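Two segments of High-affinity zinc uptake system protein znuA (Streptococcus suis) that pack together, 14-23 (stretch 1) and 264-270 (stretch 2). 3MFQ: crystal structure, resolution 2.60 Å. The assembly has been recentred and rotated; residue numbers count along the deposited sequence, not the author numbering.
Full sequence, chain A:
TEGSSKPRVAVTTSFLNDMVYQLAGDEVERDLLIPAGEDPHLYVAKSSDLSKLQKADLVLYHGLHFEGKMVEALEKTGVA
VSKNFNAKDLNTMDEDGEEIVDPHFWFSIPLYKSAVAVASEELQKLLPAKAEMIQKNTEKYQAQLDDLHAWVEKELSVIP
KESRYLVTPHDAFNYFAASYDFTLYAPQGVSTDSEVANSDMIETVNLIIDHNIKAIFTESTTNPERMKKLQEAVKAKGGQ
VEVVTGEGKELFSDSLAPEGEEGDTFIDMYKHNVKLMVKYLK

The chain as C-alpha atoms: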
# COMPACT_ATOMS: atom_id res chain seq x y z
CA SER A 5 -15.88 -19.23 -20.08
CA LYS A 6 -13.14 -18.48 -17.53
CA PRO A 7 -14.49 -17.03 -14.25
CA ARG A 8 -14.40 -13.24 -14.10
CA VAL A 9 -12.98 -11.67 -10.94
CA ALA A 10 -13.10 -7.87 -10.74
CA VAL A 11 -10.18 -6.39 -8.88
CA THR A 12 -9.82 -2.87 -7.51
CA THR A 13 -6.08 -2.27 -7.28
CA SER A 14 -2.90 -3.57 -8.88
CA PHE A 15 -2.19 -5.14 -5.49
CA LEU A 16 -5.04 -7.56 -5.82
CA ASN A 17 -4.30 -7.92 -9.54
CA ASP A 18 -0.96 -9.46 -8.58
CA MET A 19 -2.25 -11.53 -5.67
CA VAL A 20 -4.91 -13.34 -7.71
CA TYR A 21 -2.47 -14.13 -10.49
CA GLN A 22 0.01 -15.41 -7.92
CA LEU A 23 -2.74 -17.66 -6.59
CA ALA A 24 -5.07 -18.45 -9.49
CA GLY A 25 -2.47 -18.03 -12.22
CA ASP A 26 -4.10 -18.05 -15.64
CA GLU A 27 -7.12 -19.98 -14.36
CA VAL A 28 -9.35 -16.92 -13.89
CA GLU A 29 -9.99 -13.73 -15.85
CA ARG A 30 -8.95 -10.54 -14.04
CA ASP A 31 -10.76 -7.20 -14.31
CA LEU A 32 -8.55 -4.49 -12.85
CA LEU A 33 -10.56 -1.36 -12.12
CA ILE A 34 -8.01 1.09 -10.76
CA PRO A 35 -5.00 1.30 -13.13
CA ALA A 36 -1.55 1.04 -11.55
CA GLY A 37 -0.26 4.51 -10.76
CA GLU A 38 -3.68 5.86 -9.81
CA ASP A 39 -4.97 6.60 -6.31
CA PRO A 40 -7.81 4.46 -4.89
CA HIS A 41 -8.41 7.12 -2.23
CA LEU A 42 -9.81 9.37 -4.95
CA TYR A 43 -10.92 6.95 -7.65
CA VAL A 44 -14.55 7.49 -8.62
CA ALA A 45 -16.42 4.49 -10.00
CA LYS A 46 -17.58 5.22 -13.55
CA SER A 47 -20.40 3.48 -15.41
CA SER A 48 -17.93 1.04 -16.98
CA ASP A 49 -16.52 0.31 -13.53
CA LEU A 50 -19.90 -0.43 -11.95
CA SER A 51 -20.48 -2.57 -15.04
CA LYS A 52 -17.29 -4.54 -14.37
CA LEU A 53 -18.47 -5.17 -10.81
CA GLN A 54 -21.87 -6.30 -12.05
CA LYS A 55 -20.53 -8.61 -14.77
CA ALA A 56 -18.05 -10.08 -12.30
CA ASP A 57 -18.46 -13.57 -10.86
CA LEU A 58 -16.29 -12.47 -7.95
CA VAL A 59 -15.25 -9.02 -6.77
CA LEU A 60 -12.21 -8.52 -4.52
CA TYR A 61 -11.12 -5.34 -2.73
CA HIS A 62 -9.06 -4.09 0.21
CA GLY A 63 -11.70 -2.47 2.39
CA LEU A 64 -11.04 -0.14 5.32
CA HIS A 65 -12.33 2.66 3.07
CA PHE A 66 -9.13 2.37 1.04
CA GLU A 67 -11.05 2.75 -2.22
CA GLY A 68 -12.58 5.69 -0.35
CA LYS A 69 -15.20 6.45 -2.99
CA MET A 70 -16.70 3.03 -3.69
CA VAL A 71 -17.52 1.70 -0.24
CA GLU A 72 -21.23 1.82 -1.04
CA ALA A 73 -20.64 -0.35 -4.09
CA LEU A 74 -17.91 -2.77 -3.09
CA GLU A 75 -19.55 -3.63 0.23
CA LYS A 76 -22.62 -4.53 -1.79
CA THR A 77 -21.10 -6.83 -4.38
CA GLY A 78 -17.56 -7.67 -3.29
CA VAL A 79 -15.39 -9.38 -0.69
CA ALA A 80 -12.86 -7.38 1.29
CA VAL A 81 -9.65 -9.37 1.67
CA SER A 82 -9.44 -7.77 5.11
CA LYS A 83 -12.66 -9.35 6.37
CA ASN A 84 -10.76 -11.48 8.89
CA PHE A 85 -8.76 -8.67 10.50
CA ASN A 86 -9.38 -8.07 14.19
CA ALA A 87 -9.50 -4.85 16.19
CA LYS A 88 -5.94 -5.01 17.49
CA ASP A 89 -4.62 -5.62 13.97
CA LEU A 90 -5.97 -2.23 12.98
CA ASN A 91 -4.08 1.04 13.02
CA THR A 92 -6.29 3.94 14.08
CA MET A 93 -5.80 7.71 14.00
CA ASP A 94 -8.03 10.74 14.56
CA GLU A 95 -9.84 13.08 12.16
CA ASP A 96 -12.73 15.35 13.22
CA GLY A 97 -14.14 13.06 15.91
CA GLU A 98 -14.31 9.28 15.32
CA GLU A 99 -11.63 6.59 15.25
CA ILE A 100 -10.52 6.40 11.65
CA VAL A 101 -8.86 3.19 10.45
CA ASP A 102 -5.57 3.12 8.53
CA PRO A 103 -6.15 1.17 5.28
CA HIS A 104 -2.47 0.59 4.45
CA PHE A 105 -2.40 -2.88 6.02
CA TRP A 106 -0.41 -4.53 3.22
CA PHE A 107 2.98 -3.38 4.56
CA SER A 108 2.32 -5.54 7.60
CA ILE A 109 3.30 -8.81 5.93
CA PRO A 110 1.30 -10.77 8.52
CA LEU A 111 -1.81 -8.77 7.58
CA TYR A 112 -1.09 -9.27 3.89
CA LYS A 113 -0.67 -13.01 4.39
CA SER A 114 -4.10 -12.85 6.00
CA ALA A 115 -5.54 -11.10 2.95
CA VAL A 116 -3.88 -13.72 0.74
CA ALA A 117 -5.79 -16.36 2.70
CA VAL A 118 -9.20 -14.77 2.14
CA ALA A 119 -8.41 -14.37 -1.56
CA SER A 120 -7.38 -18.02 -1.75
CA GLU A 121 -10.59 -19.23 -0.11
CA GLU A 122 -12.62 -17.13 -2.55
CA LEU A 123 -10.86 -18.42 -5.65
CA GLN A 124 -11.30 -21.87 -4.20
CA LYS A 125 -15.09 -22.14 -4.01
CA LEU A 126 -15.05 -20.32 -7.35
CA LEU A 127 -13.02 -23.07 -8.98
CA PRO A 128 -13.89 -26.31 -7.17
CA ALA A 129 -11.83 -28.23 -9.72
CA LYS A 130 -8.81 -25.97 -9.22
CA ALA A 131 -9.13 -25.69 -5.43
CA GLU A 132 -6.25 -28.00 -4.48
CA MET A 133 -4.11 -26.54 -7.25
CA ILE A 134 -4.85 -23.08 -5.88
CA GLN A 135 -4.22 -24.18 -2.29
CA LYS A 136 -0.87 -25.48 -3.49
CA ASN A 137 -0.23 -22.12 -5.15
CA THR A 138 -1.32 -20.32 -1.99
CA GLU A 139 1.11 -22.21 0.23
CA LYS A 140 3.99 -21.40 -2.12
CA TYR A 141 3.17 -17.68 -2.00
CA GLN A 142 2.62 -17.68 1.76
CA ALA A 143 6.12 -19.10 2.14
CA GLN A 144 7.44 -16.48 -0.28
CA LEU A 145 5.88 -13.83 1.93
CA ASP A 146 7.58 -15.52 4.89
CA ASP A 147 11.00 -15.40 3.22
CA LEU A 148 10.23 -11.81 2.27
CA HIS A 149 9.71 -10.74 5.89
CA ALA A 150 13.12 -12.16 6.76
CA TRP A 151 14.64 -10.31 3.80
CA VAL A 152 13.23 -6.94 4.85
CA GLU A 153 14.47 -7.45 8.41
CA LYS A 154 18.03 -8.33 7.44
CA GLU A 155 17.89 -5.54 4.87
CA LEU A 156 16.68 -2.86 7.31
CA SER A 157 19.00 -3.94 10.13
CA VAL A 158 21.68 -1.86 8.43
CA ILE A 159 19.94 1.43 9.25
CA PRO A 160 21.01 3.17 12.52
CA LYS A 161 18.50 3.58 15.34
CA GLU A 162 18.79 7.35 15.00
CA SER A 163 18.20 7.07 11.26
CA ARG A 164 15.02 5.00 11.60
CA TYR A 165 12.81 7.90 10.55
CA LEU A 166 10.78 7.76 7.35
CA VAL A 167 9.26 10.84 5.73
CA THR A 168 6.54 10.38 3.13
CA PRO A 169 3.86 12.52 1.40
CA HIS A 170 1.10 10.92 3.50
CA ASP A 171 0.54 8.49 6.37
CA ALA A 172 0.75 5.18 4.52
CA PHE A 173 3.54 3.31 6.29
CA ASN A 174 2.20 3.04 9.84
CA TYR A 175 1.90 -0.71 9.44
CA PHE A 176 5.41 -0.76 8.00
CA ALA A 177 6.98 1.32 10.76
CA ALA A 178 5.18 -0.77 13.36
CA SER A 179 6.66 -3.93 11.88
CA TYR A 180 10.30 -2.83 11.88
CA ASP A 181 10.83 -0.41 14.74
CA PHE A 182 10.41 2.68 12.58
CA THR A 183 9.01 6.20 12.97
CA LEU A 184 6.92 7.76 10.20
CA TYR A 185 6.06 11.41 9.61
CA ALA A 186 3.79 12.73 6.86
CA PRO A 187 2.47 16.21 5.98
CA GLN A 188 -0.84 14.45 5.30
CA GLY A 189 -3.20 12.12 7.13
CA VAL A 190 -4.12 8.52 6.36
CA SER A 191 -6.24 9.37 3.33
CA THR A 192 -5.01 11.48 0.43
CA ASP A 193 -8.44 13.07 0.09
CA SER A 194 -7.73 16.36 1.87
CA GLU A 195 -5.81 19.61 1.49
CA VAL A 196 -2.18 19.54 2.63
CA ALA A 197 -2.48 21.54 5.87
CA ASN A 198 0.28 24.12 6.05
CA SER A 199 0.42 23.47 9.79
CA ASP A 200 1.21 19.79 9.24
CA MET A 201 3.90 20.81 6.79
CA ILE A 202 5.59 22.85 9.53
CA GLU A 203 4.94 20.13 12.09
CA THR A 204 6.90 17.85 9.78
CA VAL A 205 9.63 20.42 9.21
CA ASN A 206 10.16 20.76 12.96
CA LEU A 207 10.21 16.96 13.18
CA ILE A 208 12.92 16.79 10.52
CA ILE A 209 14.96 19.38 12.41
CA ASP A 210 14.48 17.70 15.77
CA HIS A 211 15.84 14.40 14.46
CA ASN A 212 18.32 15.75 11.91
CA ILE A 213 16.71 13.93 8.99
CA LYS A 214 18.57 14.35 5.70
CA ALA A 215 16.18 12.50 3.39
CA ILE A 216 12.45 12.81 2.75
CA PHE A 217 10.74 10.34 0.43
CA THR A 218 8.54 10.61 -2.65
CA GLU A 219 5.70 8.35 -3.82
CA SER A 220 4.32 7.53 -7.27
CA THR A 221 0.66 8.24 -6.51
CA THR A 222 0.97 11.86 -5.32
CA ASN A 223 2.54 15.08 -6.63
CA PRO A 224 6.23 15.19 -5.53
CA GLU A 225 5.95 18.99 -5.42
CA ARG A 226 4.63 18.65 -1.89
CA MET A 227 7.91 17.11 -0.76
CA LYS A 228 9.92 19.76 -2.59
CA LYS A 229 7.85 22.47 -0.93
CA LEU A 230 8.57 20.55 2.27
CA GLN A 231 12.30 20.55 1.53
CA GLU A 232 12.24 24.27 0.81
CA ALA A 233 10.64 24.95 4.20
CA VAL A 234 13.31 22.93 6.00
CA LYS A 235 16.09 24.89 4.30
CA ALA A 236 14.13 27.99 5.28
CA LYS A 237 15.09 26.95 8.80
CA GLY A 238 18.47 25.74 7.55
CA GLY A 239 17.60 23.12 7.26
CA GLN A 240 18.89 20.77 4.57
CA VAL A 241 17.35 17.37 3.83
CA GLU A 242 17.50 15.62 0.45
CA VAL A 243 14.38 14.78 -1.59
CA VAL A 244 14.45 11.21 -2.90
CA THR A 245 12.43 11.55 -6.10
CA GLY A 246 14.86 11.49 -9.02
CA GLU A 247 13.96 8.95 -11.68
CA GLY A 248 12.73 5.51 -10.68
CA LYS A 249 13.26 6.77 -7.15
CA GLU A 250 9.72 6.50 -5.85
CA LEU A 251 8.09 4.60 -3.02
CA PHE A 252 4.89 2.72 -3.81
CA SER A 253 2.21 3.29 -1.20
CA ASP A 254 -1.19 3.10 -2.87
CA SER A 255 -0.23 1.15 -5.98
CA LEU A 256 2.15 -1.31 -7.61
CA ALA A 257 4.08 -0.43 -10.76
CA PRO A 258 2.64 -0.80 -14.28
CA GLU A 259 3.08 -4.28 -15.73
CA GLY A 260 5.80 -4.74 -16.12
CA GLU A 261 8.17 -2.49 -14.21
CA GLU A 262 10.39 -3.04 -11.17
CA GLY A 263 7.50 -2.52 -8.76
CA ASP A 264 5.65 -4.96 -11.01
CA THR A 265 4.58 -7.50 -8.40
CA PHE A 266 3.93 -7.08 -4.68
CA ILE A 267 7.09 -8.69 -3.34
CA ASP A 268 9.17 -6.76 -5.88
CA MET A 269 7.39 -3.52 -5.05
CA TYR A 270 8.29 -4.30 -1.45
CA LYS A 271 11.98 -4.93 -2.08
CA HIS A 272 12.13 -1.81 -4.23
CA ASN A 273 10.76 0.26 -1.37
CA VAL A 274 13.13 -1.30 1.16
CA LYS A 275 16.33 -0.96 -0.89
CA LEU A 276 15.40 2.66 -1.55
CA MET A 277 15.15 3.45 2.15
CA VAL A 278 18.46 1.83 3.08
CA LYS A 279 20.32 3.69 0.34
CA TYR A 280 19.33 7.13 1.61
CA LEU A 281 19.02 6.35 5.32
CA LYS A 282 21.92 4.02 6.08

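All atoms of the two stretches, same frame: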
# COMPACT_ATOMS: atom_id res chain seq x y z
N SER A 14 -3.96 -2.74 -8.33
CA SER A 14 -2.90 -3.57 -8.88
C SER A 14 -2.40 -4.57 -7.84
O SER A 14 -1.85 -5.62 -8.18
CB SER A 14 -1.74 -2.70 -9.36
OG SER A 14 -1.31 -1.84 -8.32
N PHE A 15 -2.57 -4.23 -6.56
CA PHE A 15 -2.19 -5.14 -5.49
C PHE A 15 -2.90 -6.46 -5.68
O PHE A 15 -2.29 -7.51 -5.80
CB PHE A 15 -2.59 -4.58 -4.13
CG PHE A 15 -1.81 -3.39 -3.72
CD1 PHE A 15 -0.54 -3.53 -3.18
CD2 PHE A 15 -2.33 -2.12 -3.86
CE1 PHE A 15 0.18 -2.43 -2.80
CE2 PHE A 15 -1.61 -1.01 -3.48
CZ PHE A 15 -0.35 -1.17 -2.95
N LEU A 16 -4.23 -6.38 -5.69
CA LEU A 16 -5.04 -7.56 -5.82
C LEU A 16 -4.75 -8.22 -7.16
O LEU A 16 -4.57 -9.44 -7.23
CB LEU A 16 -6.52 -7.20 -5.65
CG LEU A 16 -6.73 -6.37 -4.38
CD1 LEU A 16 -8.20 -6.11 -4.11
CD2 LEU A 16 -6.07 -7.04 -3.17
N ASN A 17 -4.66 -7.41 -8.22
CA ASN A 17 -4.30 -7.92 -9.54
C ASN A 17 -3.13 -8.90 -9.51
O ASN A 17 -3.15 -9.93 -10.19
CB ASN A 17 -3.99 -6.78 -10.51
CG ASN A 17 -3.85 -7.25 -11.95
OD1 ASN A 17 -4.76 -7.89 -12.48
ND2 ASN A 17 -2.72 -6.95 -12.58
N ASP A 18 -2.11 -8.58 -8.73
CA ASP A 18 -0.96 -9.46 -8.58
C ASP A 18 -1.32 -10.69 -7.76
O ASP A 18 -1.10 -11.82 -8.19
CB ASP A 18 0.19 -8.71 -7.89
CG ASP A 18 1.39 -9.59 -7.63
OD1 ASP A 18 1.70 -10.45 -8.49
OD2 ASP A 18 2.04 -9.42 -6.58
N MET A 19 -1.87 -10.46 -6.57
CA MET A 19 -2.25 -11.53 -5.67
C MET A 19 -2.98 -12.66 -6.39
O MET A 19 -2.53 -13.80 -6.39
CB MET A 19 -3.12 -10.98 -4.53
CG MET A 19 -3.48 -12.00 -3.46
SD MET A 19 -4.31 -11.27 -2.03
CE MET A 19 -5.70 -10.47 -2.82
N VAL A 20 -4.10 -12.33 -7.03
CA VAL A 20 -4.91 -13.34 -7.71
C VAL A 20 -4.11 -14.13 -8.72
O VAL A 20 -4.20 -15.36 -8.78
CB VAL A 20 -6.13 -12.71 -8.41
CG1 VAL A 20 -6.89 -13.77 -9.19
CG2 VAL A 20 -7.03 -12.06 -7.39
N TYR A 21 -3.32 -13.44 -9.53
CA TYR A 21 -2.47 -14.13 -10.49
C TYR A 21 -1.54 -15.09 -9.77
O TYR A 21 -1.40 -16.24 -10.16
CB TYR A 21 -1.66 -13.14 -11.32
CG TYR A 21 -0.67 -13.83 -12.24
CD1 TYR A 21 -1.11 -14.50 -13.38
CD2 TYR A 21 0.69 -13.81 -11.98
CE1 TYR A 21 -0.22 -15.13 -14.23
CE2 TYR A 21 1.59 -14.44 -12.82
CZ TYR A 21 1.13 -15.10 -13.94
OH TYR A 21 2.02 -15.72 -14.78
N GLN A 22 -0.91 -14.59 -8.71
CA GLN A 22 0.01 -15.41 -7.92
C GLN A 22 -0.69 -16.68 -7.45
O GLN A 22 -0.09 -17.75 -7.41
CB GLN A 22 0.52 -14.62 -6.71
CG GLN A 22 1.34 -13.39 -7.07
CD GLN A 22 2.66 -13.73 -7.73
OE1 GLN A 22 3.22 -14.80 -7.51
NE2 GLN A 22 3.18 -12.80 -8.53
N LEU A 23 -1.96 -16.55 -7.12
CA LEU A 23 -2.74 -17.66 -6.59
C LEU A 23 -3.40 -18.46 -7.70
O LEU A 23 -3.17 -19.66 -7.85
CB LEU A 23 -3.80 -17.15 -5.61
CG LEU A 23 -3.31 -16.19 -4.53
CD1 LEU A 23 -4.49 -15.67 -3.71
CD2 LEU A 23 -2.28 -16.86 -3.63
N ASP A 264 6.63 -4.13 -10.34
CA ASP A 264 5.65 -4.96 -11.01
C ASP A 264 4.75 -5.73 -10.05
O ASP A 264 3.55 -5.46 -9.95
CB ASP A 264 6.35 -5.95 -11.94
CG ASP A 264 5.40 -6.86 -12.67
OD1 ASP A 264 4.30 -6.39 -13.05
OD2 ASP A 264 5.74 -8.04 -12.87
N THR A 265 5.33 -6.69 -9.34
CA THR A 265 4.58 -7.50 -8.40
C THR A 265 4.69 -6.95 -6.99
O THR A 265 5.43 -5.99 -6.75
CB THR A 265 5.06 -8.96 -8.41
OG1 THR A 265 6.33 -9.05 -7.76
CG2 THR A 265 5.18 -9.48 -9.83
N PHE A 266 3.97 -7.55 -6.06
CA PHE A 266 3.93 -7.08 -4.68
C PHE A 266 5.27 -7.22 -3.98
O PHE A 266 5.79 -6.26 -3.42
CB PHE A 266 2.84 -7.81 -3.89
CG PHE A 266 2.87 -7.53 -2.42
CD1 PHE A 266 2.27 -6.40 -1.91
CD2 PHE A 266 3.51 -8.40 -1.55
CE1 PHE A 266 2.30 -6.13 -0.55
CE2 PHE A 266 3.55 -8.15 -0.20
CZ PHE A 266 2.94 -7.01 0.31
N ILE A 267 5.82 -8.43 -4.01
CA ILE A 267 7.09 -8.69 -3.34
C ILE A 267 8.21 -7.83 -3.92
O ILE A 267 9.09 -7.38 -3.19
CB ILE A 267 7.48 -10.18 -3.43
CG1 ILE A 267 6.44 -11.04 -2.73
CG2 ILE A 267 8.85 -10.40 -2.82
CD1 ILE A 267 6.79 -12.51 -2.70
N ASP A 268 8.17 -7.61 -5.23
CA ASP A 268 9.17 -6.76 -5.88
C ASP A 268 8.96 -5.30 -5.51
O ASP A 268 9.92 -4.58 -5.24
CB ASP A 268 9.13 -6.96 -7.39
CG ASP A 268 9.66 -8.31 -7.82
OD1 ASP A 268 10.24 -9.02 -6.97
OD2 ASP A 268 9.48 -8.68 -9.00
N MET A 269 7.71 -4.86 -5.49
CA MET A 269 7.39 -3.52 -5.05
C MET A 269 7.91 -3.31 -3.64
O MET A 269 8.37 -2.23 -3.28
CB MET A 269 5.87 -3.29 -5.09
CG MET A 269 5.42 -1.97 -4.48
SD MET A 269 5.29 -2.02 -2.68
CE MET A 269 3.94 -3.17 -2.46
N TYR A 270 7.85 -4.36 -2.83
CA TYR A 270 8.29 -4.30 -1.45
C TYR A 270 9.80 -4.12 -1.37
O TYR A 270 10.30 -3.22 -0.68
CB TYR A 270 7.90 -5.58 -0.72
CG TYR A 270 7.43 -5.36 0.69
CD1 TYR A 270 8.29 -4.84 1.65
CD2 TYR A 270 6.13 -5.67 1.06
CE1 TYR A 270 7.86 -4.65 2.94
CE2 TYR A 270 5.70 -5.47 2.35
CZ TYR A 270 6.56 -4.96 3.29
OH TYR A 270 6.15 -4.76 4.59
O HOH W 1 3.81 -10.64 -5.05

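Stretch 1 is helical throughout, and stretch 2 enters a helix at F266 after a short non-helical lead. The two helix axes come no closer than 10.8 Å and their N-to-C directions differ by 128°, so the helices run obliquely, more antiparallel than parallel. The axes stay well apart, yet the start of the second helix comes close enough for a short aspartate to reach its backbone. The approach is tightest there, where D18 CA lies 5.9 Å from T265 CA and F15 CA lies 6.5 Å from F266 CA. The contact is small, burying 217 Å² over both sides, and F15, D18 and Q22 of the first helix carry it, spaced so that they share one face.

Its polar centre is D18. With chi1 in t, the carboxylate reaches the first turn of the second helix, where backbone NH groups lack a preceding turn to supply carbonyl acceptors. F266 N donates to D18 OD2 at 2.7 Å with an N-H...acceptor angle of 160°. Water 1 extends the same idea: it donates to D18 OD2 at 2.6 Å and accepts from I267 N at 3.2 Å. T265, at the N-cap position, serves the next amide, through a weak capping bond from D268 N to T265 OG1 at 3.4 Å. Three successive amides thus find acceptors, two of them by way of an aspartate far away in sequence, one directly and one through the water. Aspartate suits this buried place because its oxygens accept from one backbone amide, a water and the side-chain amide of Q22.

Q22 lies one turn after D18. Its NE2 donates to D18 OD1 at 2.8 Å, leaving OD2 to face stretch 2, so the two carboxylate oxygens have separate partners. Q22 also lies against the threonine methyl, with NE2 4.1 Å from T265 CG2. T265 caps its own helix through OG1 and also packs against stretch 1, its CB 3.6 Å from D18 OD2.

One turn before D18, the interface becomes apolar. The CA-to-CB bond of F15 points sideways, but chi1 in m brings the ring nearer to stretch 2. F266 points toward stretch 1 with chi1 in t, and the rings meet edge to edge, F15 CD1 lying 4.2 Å from F266 CD1. M269 follows on the same side of its helix; its CE reaches the edge of the F15 ring, 3.8 Å from F15 CE1. All three side chains are buried. The rule to read here is economical: a carboxylate accepts from the first amide of the helix, and a small apolar cluster packs beside it.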